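Local coordinates for protein trichosurin (Trichosurus vulpecula, PDB 2RA6) that probably binds and carries small hydrophobic molecules in possum milk whey, a lipocalin found here with 4-ethylphenol in its barrel, at residues B[50-55]-B[64-69]. The protein carries 1 engineered substitution. Numbering follows the deposited sequence.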
ATOM      1  N   PHE B  50      -8.854   7.479 -17.715  1.00 14.75           N
ATOM      2  CA  PHE B  50     -10.254   7.608 -17.350  1.00 13.92           C
ATOM      3  C   PHE B  50     -10.982   6.294 -17.556  1.00 12.99           C
ATOM      4  O   PHE B  50     -11.159   5.842 -18.687  1.00 12.13           O
ATOM      5  CB  PHE B  50     -10.868   8.704 -18.209  1.00 14.31           C
ATOM      6  CG  PHE B  50     -10.026   9.941 -18.280  1.00 16.89           C
ATOM      7  CD1 PHE B  50      -9.906  10.775 -17.177  1.00 19.62           C
ATOM      8  CD2 PHE B  50      -9.319  10.249 -19.437  1.00 19.73           C
ATOM      9  CE1 PHE B  50      -9.092  11.907 -17.220  1.00 20.01           C
ATOM     10  CE2 PHE B  50      -8.501  11.378 -19.496  1.00 20.33           C
ATOM     11  CZ  PHE B  50      -8.388  12.205 -18.384  1.00 19.12           C
ATOM     12  N   ILE B  51     -11.408   5.683 -16.458  1.00 11.79           N
ATOM     13  CA  ILE B  51     -12.098   4.402 -16.530  1.00 10.95           C
ATOM     14  C   ILE B  51     -13.415   4.521 -17.292  1.00 12.11           C
ATOM     15  O   ILE B  51     -14.096   5.545 -17.227  1.00 12.87           O
ATOM     16  CB  ILE B  51     -12.359   3.835 -15.108  1.00 12.60           C
ATOM     17  CG1 ILE B  51     -12.884   2.402 -15.193  1.00 13.48           C
ATOM     18  CG2 ILE B  51     -13.366   4.696 -14.365  1.00 11.76           C
ATOM     19  CD1 ILE B  51     -11.862   1.396 -15.688  1.00 16.47           C
ATOM     20  N   GLN B  52     -13.746   3.470 -18.039  1.00 12.66           N
ATOM     21  CA  GLN B  52     -14.992   3.422 -18.801  1.00 12.67           C
ATOM     22  C   GLN B  52     -15.808   2.242 -18.282  1.00 13.23           C
ATOM     23  O   GLN B  52     -17.026   2.337 -18.122  1.00 14.63           O
ATOM     24  CB  GLN B  52     -14.706   3.244 -20.299  1.00 12.41           C
ATOM     25  CG  GLN B  52     -13.782   4.306 -20.915  1.00 13.12           C
ATOM     26  CD  GLN B  52     -14.345   5.717 -20.833  1.00 14.97           C
ATOM     27  OE1 GLN B  52     -15.428   6.003 -21.350  1.00 13.75           O
ATOM     28  NE2 GLN B  52     -13.605   6.611 -20.189  1.00 15.34           N
ATOM     29  N   ASN B  53     -15.139   1.126 -18.021  1.00 15.31           N
ATOM     30  CA  ASN B  53     -15.830  -0.039 -17.501  1.00 16.67           C
ATOM     31  C   ASN B  53     -14.896  -1.077 -16.908  1.00 17.21           C
ATOM     32  O   ASN B  53     -13.706  -1.121 -17.219  1.00 16.64           O
ATOM     33  CB  ASN B  53     -16.699  -0.677 -18.589  1.00 24.50           C
ATOM     34  CG  ASN B  53     -15.942  -0.940 -19.861  1.00 27.02           C
ATOM     35  OD1 ASN B  53     -15.005  -1.738 -19.892  1.00 32.86           O
ATOM     36  ND2 ASN B  53     -16.343  -0.264 -20.931  1.00 32.34           N
ATOM     37  N   ILE B  54     -15.447  -1.894 -16.022  1.00 16.45           N
ATOM     38  CA  ILE B  54     -14.691  -2.954 -15.379  1.00 17.58           C
ATOM     39  C   ILE B  54     -15.499  -4.229 -15.512  1.00 19.44           C
ATOM     40  O   ILE B  54     -16.691  -4.254 -15.201  1.00 21.00           O
ATOM     41  CB  ILE B  54     -14.461  -2.667 -13.883  1.00 17.70           C
ATOM     42  CG1 ILE B  54     -13.603  -1.408 -13.718  1.00 18.92           C
ATOM     43  CG2 ILE B  54     -13.782  -3.860 -13.225  1.00 19.97           C
ATOM     44  CD1 ILE B  54     -13.408  -0.983 -12.262  1.00 19.41           C
ATOM     45  N   THR B  55     -14.853  -5.278 -16.003  1.00 19.80           N
ATOM     46  CA  THR B  55     -15.512  -6.567 -16.158  1.00 22.47           C
ATOM     47  C   THR B  55     -14.751  -7.575 -15.318  1.00 22.75           C
ATOM     48  O   THR B  55     -13.534  -7.700 -15.434  1.00 21.79           O
ATOM     49  CB  THR B  55     -15.508  -7.033 -17.625  1.00 24.13           C
ATOM     50  OG1 THR B  55     -16.206  -6.076 -18.434  1.00 27.05           O
ATOM     51  CG2 THR B  55     -16.190  -8.384 -17.747  1.00 26.45           C
ATOM     52  N   PHE B  64     -11.200  -1.133 -18.788  1.00 14.90           N
ATOM     53  CA  PHE B  64     -11.104  -0.443 -20.059  1.00 14.28           C
ATOM     54  C   PHE B  64     -11.084   1.041 -19.713  1.00 13.83           C
ATOM     55  O   PHE B  64     -12.031   1.560 -19.121  1.00 13.99           O
ATOM     56  CB  PHE B  64     -12.304  -0.796 -20.955  1.00 13.84           C
ATOM     57  CG  PHE B  64     -12.500   0.137 -22.118  1.00 16.06           C
ATOM     58  CD1 PHE B  64     -11.430   0.516 -22.926  1.00 15.91           C
ATOM     59  CD2 PHE B  64     -13.765   0.640 -22.405  1.00 14.99           C
ATOM     60  CE1 PHE B  64     -11.619   1.388 -23.997  1.00 17.59           C
ATOM     61  CE2 PHE B  64     -13.966   1.511 -23.474  1.00 14.79           C
ATOM     62  CZ  PHE B  64     -12.891   1.889 -24.274  1.00 16.35           C
ATOM     63  N   PHE B  65      -9.980   1.697 -20.059  1.00 14.38           N
ATOM     64  CA  PHE B  65      -9.767   3.119 -19.800  1.00 14.83           C
ATOM     65  C   PHE B  65      -9.506   3.870 -21.101  1.00 15.51           C
ATOM     66  O   PHE B  65      -9.256   3.266 -22.148  1.00 16.13           O
ATOM     67  CB  PHE B  65      -8.512   3.349 -18.932  1.00 14.45           C
ATOM     68  CG  PHE B  65      -8.496   2.615 -17.617  1.00 13.90           C
ATOM     69  CD1 PHE B  65      -8.200   1.255 -17.556  1.00 15.31           C
ATOM     70  CD2 PHE B  65      -8.709   3.307 -16.426  1.00 14.73           C
ATOM     71  CE1 PHE B  65      -8.112   0.599 -16.325  1.00 16.60           C
ATOM     72  CE2 PHE B  65      -8.624   2.660 -15.199  1.00 15.51           C
ATOM     73  CZ  PHE B  65      -8.324   1.303 -15.148  1.00 17.38           C
ATOM     74  N   LEU B  66      -9.545   5.195 -21.014  1.00 16.69           N
ATOM     75  CA  LEU B  66      -9.221   6.061 -22.136  1.00 16.52           C
ATOM     76  C   LEU B  66      -8.075   6.920 -21.630  1.00 17.35           C
ATOM     77  O   LEU B  66      -8.034   7.273 -20.452  1.00 17.33           O
ATOM     78  CB  LEU B  66     -10.399   6.952 -22.523  1.00 18.14           C
ATOM     79  CG  LEU B  66     -11.551   6.230 -23.216  1.00 20.72           C
ATOM     80  CD1 LEU B  66     -12.665   7.229 -23.492  1.00 21.99           C
ATOM     81  CD2 LEU B  66     -11.071   5.595 -24.509  1.00 21.87           C
ATOM     82  N   THR B  67      -7.132   7.223 -22.513  1.00 19.53           N
ATOM     83  CA  THR B  67      -5.989   8.052 -22.166  1.00 22.60           C
ATOM     84  C   THR B  67      -5.871   9.083 -23.275  1.00 23.28           C
ATOM     85  O   THR B  67      -6.146   8.776 -24.434  1.00 22.58           O
ATOM     86  CB  THR B  67      -4.673   7.250 -22.143  1.00 24.47           C
ATOM     87  OG1 THR B  67      -4.849   6.039 -21.398  1.00 27.74           O
ATOM     88  CG2 THR B  67      -3.570   8.085 -21.505  1.00 27.81           C
ATOM     89  N   ARG B  68      -5.467  10.300 -22.923  1.00 24.74           N
ATOM     90  CA  ARG B  68      -5.313  11.362 -23.912  1.00 28.95           C
ATOM     91  C   ARG B  68      -3.893  11.364 -24.463  1.00 30.30           C
ATOM     92  O   ARG B  68      -2.926  11.488 -23.711  1.00 30.56           O
ATOM     93  CB  ARG B  68      -5.615  12.729 -23.287  1.00 29.98           C
ATOM     94  CG  ARG B  68      -5.502  13.895 -24.260  1.00 34.25           C
ATOM     95  CD  ARG B  68      -5.634  15.238 -23.551  1.00 36.05           C
ATOM     96  NE  ARG B  68      -5.444  16.356 -24.471  1.00 39.59           N
ATOM     97  CZ  ARG B  68      -5.481  17.638 -24.118  1.00 40.34           C
ATOM     98  NH1 ARG B  68      -5.701  17.977 -22.854  1.00 41.75           N
ATOM     99  NH2 ARG B  68      -5.297  18.583 -25.031  1.00 41.08           N
ATOM    100  N   LYS B  69      -3.774  11.221 -25.779  1.00 32.41           N
ATOM    101  CA  LYS B  69      -2.474  11.215 -26.439  1.00 34.64           C
ATOM    102  C   LYS B  69      -2.573  11.961 -27.767  1.00 35.73           C
ATOM    103  O   LYS B  69      -3.269  11.525 -28.686  1.00 35.60           O
ATOM    104  CB  LYS B  69      -2.005   9.777 -26.682  1.00 34.98           C
ATOM    105  CG  LYS B  69      -0.589   9.670 -27.239  1.00 36.57           C
ATOM    106  CD  LYS B  69       0.428  10.267 -26.275  1.00 38.03           C
ATOM    107  CE  LYS B  69       1.846  10.187 -26.826  1.00 38.58           C
ATOM    108  NZ  LYS B  69       2.280   8.782 -27.086  1.00 39.22           N
TER
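Ile51 lies against Phe65 where strands 49-57 and 60-69 pair as an antiparallel hairpin of the lipocalin barrel, and a classic beta bulge, with Gln52 and Asn53 both opposite Phe64, shifts the register by one residue. The tight side is the one that Ile51 and Phe65 share. In the isoleucine, chi1 (-171°) sets CG1 anti to the backbone N, and chi2 (69°) then turns CD1 over the centre of the Phe65 ring, 3.6 Å from its centroid. The ethyl arm suits this place because it is long enough to set a methyl on the ring in a CH-pi contact, and Phe65 itself touches the bound 4-ethylphenol. At the bulge Phe64 O takes a 2.8 Å bond from Gln52 N and a weak one from Asn53 N, while Asn53 O receives Phe64 N.

The side bearing Gln52, Asn53, Phe64 and Leu66 is looser and partly exposed, so amides can mix with apolar groups; Phe50, on the same face, is buried and stacked with His165. Gln52 CG sits over one face of the Phe64 ring, offset toward the rim, and the glutamine side chain crosses that of Leu66 at about a right angle, NE2 lying 3.5 Å from Leu66 CD1. ND2 of Asn53 meets the ring at its edge, 3.1 Å from Phe64 CD2. An alanine in place of Gln52 would probably open a gap beside Phe64 and Leu66 and leave Phe50 O without its NE2 donor. Phe50 O is gripped from opposite faces of its carbonyl plane: Leu66 N lies 2.9 Å away, Gln52 NE2 3.0 Å with a nearly straight N-H (170°).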